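Local atomic coordinates of acetyl-CoA acetyltransferase A (Ascaris suum, PDB entry 6BJA), a protein that probably catalyses acyl transfer between acyl-CoA thioesters as an acetyl-CoA C-acetyltransferase of the thiolase family, and binds coenzyme A. Residues 34-45 and 72-82. Numbering follows the deposited sequence.
Sequences VDLGIVVTKEAI and IARQISIASEI
Ile76 fits as a knob into the hole formed by Val34, Gly37, Ile38 and Thr41. Its CG1 branch lies over the backbone of Val34, and CD1 comes 4.0 Å from Gly37 CA. Its CG2, anti to the backbone N, turns instead to Thr41, where it lies 3.4 Å from OG1. The helices pack closely here, with axes 8.8 Å apart and crossing at -48°.

No hydrogen bond joins the two segments. The two hydroxyls at the interface, of Thr41 and Ser80, each bond a carbonyl of their own segment. Thr41 OG1 donates to Gly37 O at 2.8 Å, from above the carbonyl plane, while Thr41 N reaches the same oxygen from the opposite face. Ser80 OG likewise donates to Ile76 O from above its carbonyl plane. Thr41 CG2 reaches across and packs 3.5 Å from Ser80 OG. Beyond them, the side chains of Ile45 and Ile82 cross at a slant, with Ile45 CD1 3.9 Å from Ile82 CG1.

The other side of the contact is more open. Ile38 CD1 still presses on Ala79 CB at 3.4 Å, a tight carbon pair, but Ala79 is exposed. Lys42 bends at chi3 (140°) and lays CE beside Ala79 O. Its NZ stays 5.6 Å from Glu81 OE1, too far for a salt bridge. Glu81, with positive phi, is the C-prime residue of the Schellman motif that ends helix 72-79.

Both helices belong to the thiolase N-terminal domain and pack on its mixed sheet. Leu36 and Val40 touch strand 257-267, Thr41 and Ile82 meet strand 116-124, and Ile72 and Ala73 rest on strand 87-92. Farther out, Arg74 NE bonds Gly386 O of the second subunit.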
loop_
_atom_site.group_PDB
_atom_site.type_symbol
_atom_site.label_atom_id
_atom_site.label_comp_id
_atom_site.label_asym_id
_atom_site.label_seq_id
_atom_site.Cartn_x
_atom_site.Cartn_y
_atom_site.Cartn_z
ATOM N N VAL A 34 21.900 -9.358 0.543
ATOM C CA VAL A 34 22.730 -9.932 1.600
ATOM C C VAL A 34 23.165 -11.333 1.197
ATOM O O VAL A 34 24.356 -11.661 1.268
ATOM C CB VAL A 34 21.984 -9.938 2.963
ATOM C CG1 VAL A 34 22.708 -10.821 3.998
ATOM C CG2 VAL A 34 21.872 -8.497 3.461
ATOM N N ASP A 35 22.224 -12.152 0.744
ATOM C CA ASP A 35 22.564 -13.509 0.298
ATOM C C ASP A 35 23.644 -13.480 -0.785
ATOM O O ASP A 35 24.615 -14.225 -0.723
ATOM C CB ASP A 35 21.335 -14.240 -0.241
ATOM C CG ASP A 35 20.285 -14.505 0.824
ATOM O OD1 ASP A 35 20.632 -14.731 2.023
ATOM O OD2 ASP A 35 19.091 -14.493 0.458
ATOM N N LEU A 36 23.496 -12.607 -1.780
ATOM C CA LEU A 36 24.462 -12.594 -2.869
ATOM C C LEU A 36 25.814 -12.080 -2.392
ATOM O O LEU A 36 26.864 -12.509 -2.865
ATOM C CB LEU A 36 23.942 -11.736 -4.031
ATOM C CG LEU A 36 22.623 -12.155 -4.679
ATOM C CD1 LEU A 36 22.198 -11.137 -5.721
ATOM C CD2 LEU A 36 22.776 -13.546 -5.315
ATOM N N GLY A 37 25.787 -11.133 -1.467
ATOM C CA GLY A 37 27.003 -10.569 -0.901
ATOM C C GLY A 37 27.766 -11.627 -0.127
ATOM O O GLY A 37 28.992 -11.681 -0.172
ATOM N N ILE A 38 27.042 -12.492 0.576
ATOM C CA ILE A 38 27.688 -13.583 1.287
ATOM C C ILE A 38 28.349 -14.559 0.299
ATOM O O ILE A 38 29.479 -15.024 0.529
ATOM C CB ILE A 38 26.680 -14.326 2.183
ATOM C CG1 ILE A 38 26.191 -13.417 3.300
ATOM C CG2 ILE A 38 27.294 -15.625 2.776
ATOM C CD1 ILE A 38 24.882 -13.869 3.926
ATOM N N VAL A 39 27.678 -14.860 -0.811
ATOM C CA VAL A 39 28.261 -15.773 -1.794
ATOM C C VAL A 39 29.613 -15.261 -2.228
ATOM O O VAL A 39 30.587 -16.015 -2.195
ATOM C CB VAL A 39 27.351 -15.955 -3.018
ATOM C CG1 VAL A 39 28.055 -16.717 -4.155
ATOM C CG2 VAL A 39 26.094 -16.675 -2.621
ATOM N N VAL A 40 29.692 -13.991 -2.651
ATOM C CA VAL A 40 30.952 -13.526 -3.214
ATOM C C VAL A 40 31.995 -13.229 -2.137
ATOM O O VAL A 40 33.194 -13.374 -2.379
ATOM C CB VAL A 40 30.778 -12.306 -4.138
ATOM C CG1 VAL A 40 30.037 -12.723 -5.392
ATOM C CG2 VAL A 40 30.059 -11.148 -3.437
ATOM N N THR A 41 31.558 -12.857 -0.934
ATOM C CA THR A 41 32.508 -12.616 0.130
ATOM C C THR A 41 33.174 -13.923 0.545
ATOM O O THR A 41 34.389 -13.984 0.662
ATOM C CB THR A 41 31.819 -11.948 1.339
ATOM O OG1 THR A 41 31.315 -10.670 0.919
ATOM C CG2 THR A 41 32.779 -11.726 2.496
ATOM N N LYS A 42 32.377 -14.953 0.763
ATOM C CA LYS A 42 32.938 -16.255 1.120
ATOM C C LYS A 42 33.876 -16.752 0.027
ATOM O O LYS A 42 34.961 -17.250 0.340
ATOM C CB LYS A 42 31.831 -17.267 1.381
ATOM C CG LYS A 42 31.102 -17.060 2.703
ATOM C CD LYS A 42 30.037 -18.136 2.862
ATOM C CE LYS A 42 29.961 -18.633 4.284
ATOM N NZ LYS A 42 29.015 -19.787 4.392
ATOM N N GLU A 43 33.506 -16.599 -1.250
ATOM C CA GLU A 43 34.371 -17.189 -2.277
ATOM C C GLU A 43 35.626 -16.334 -2.457
ATOM O O GLU A 43 36.700 -16.851 -2.698
ATOM C CB GLU A 43 33.632 -17.367 -3.606
ATOM C CG GLU A 43 34.462 -18.119 -4.642
ATOM C CD GLU A 43 34.599 -19.607 -4.352
ATOM O OE1 GLU A 43 33.736 -20.163 -3.600
ATOM O OE2 GLU A 43 35.572 -20.224 -4.899
ATOM N N ALA A 44 35.511 -15.020 -2.320
ATOM C CA ALA A 44 36.695 -14.170 -2.408
ATOM C C ALA A 44 37.707 -14.488 -1.298
ATOM O O ALA A 44 38.912 -14.462 -1.528
ATOM C CB ALA A 44 36.303 -12.697 -2.347
ATOM N N ILE A 45 37.213 -14.757 -0.097
ATOM C CA ILE A 45 38.064 -15.144 1.028
ATOM C C ILE A 45 38.739 -16.483 0.700
ATOM O O ILE A 45 39.951 -16.595 0.833
ATOM C CB ILE A 45 37.263 -15.233 2.314
ATOM C CG1 ILE A 45 36.826 -13.830 2.733
ATOM C CG2 ILE A 45 38.079 -15.880 3.427
ATOM C CD1 ILE A 45 35.838 -13.812 3.875
ATOM N N ILE A 72 23.836 -3.647 5.667
ATOM C CA ILE A 72 23.969 -4.997 5.111
ATOM C C ILE A 72 25.420 -5.476 5.123
ATOM O O ILE A 72 25.648 -6.680 5.183
ATOM C CB ILE A 72 23.408 -5.120 3.677
ATOM C CG1 ILE A 72 24.134 -4.205 2.696
ATOM C CG2 ILE A 72 21.907 -4.889 3.674
ATOM C CD1 ILE A 72 23.780 -4.517 1.286
ATOM N N ALA A 73 26.391 -4.567 5.091
ATOM C CA ALA A 73 27.800 -4.958 5.191
ATOM C C ALA A 73 28.048 -5.789 6.451
ATOM O O ALA A 73 28.781 -6.770 6.392
ATOM C CB ALA A 73 28.704 -3.760 5.179
ATOM N N ARG A 74 27.418 -5.429 7.571
ATOM C CA ARG A 74 27.608 -6.188 8.807
ATOM C C ARG A 74 26.924 -7.568 8.741
ATOM O O ARG A 74 27.456 -8.564 9.233
ATOM C CB ARG A 74 27.085 -5.385 9.981
ATOM C CG ARG A 74 27.301 -6.040 11.340
ATOM C CD ARG A 74 28.759 -6.084 11.717
ATOM N NE ARG A 74 28.917 -6.395 13.155
ATOM C CZ ARG A 74 30.086 -6.630 13.741
ATOM N NH1 ARG A 74 31.222 -6.546 13.060
ATOM N NH2 ARG A 74 30.120 -6.924 15.038
ATOM N N GLN A 75 25.738 -7.625 8.153
ATOM C CA GLN A 75 25.047 -8.885 7.955
ATOM C C GLN A 75 25.897 -9.820 7.115
ATOM O O GLN A 75 26.056 -10.992 7.437
ATOM C CB GLN A 75 23.693 -8.672 7.297
ATOM C CG GLN A 75 22.702 -7.854 8.103
ATOM C CD GLN A 75 21.373 -7.772 7.402
ATOM O OE1 GLN A 75 20.775 -8.796 7.051
ATOM N NE2 GLN A 75 20.910 -6.556 7.161
ATOM N N ILE A 76 26.440 -9.296 6.027
ATOM C CA ILE A 76 27.257 -10.089 5.118
ATOM C C ILE A 76 28.525 -10.578 5.812
ATOM O O ILE A 76 28.899 -11.761 5.740
ATOM C CB ILE A 76 27.611 -9.250 3.861
ATOM C CG1 ILE A 76 26.362 -9.038 3.005
ATOM C CG2 ILE A 76 28.715 -9.913 3.024
ATOM C CD1 ILE A 76 26.511 -7.906 1.986
ATOM N N SER A 77 29.172 -9.669 6.534
ATOM C CA SER A 77 30.422 -9.973 7.202
ATOM C C SER A 77 30.235 -11.095 8.225
ATOM O O SER A 77 30.971 -12.094 8.232
ATOM C CB SER A 77 30.944 -8.713 7.868
ATOM O OG SER A 77 32.229 -8.855 8.422
ATOM N N ILE A 78 29.237 -10.940 9.079
ATOM C CA ILE A 78 28.997 -11.945 10.120
ATOM C C ILE A 78 28.656 -13.304 9.509
ATOM O O ILE A 78 29.191 -14.358 9.942
ATOM C CB ILE A 78 27.887 -11.485 11.086
ATOM C CG1 ILE A 78 28.440 -10.382 11.980
ATOM C CG2 ILE A 78 27.373 -12.663 11.940
ATOM C CD1 ILE A 78 27.418 -9.749 12.902
ATOM N N ALA A 79 27.796 -13.310 8.490
ATOM C CA ALA A 79 27.373 -14.561 7.856
ATOM C C ALA A 79 28.489 -15.212 7.036
ATOM O O ALA A 79 28.429 -16.425 6.745
ATOM C CB ALA A 79 26.166 -14.331 6.990
ATOM N N SER A 80 29.526 -14.436 6.732
ATOM C CA SER A 80 30.710 -14.924 6.033
ATOM C C SER A 80 31.831 -15.369 6.990
ATOM O O SER A 80 32.961 -15.630 6.561
ATOM C CB SER A 80 31.238 -13.847 5.079
ATOM O OG SER A 80 30.252 -13.512 4.120
ATOM N N GLU A 81 31.505 -15.472 8.286
ATOM C CA GLU A 81 32.449 -15.891 9.332
ATOM C C GLU A 81 33.646 -14.957 9.523
ATOM O O GLU A 81 34.706 -15.349 9.980
ATOM C CB GLU A 81 32.914 -17.321 9.036
ATOM C CG GLU A 81 31.737 -18.293 8.998
ATOM C CD GLU A 81 32.161 -19.753 8.881
ATOM O OE1 GLU A 81 33.164 -20.039 8.190
ATOM O OE2 GLU A 81 31.487 -20.615 9.486
ATOM N N ILE A 82 33.470 -13.689 9.165
ATOM C CA ILE A 82 34.454 -12.667 9.476
ATOM C C ILE A 82 34.258 -12.284 10.952
ATOM O O ILE A 82 33.129 -12.263 11.409
ATOM C CB ILE A 82 34.288 -11.477 8.520
ATOM C CG1 ILE A 82 34.647 -11.929 7.106
ATOM C CG2 ILE A 82 35.167 -10.306 8.911
ATOM C CD1 ILE A 82 34.305 -10.890 6.035
#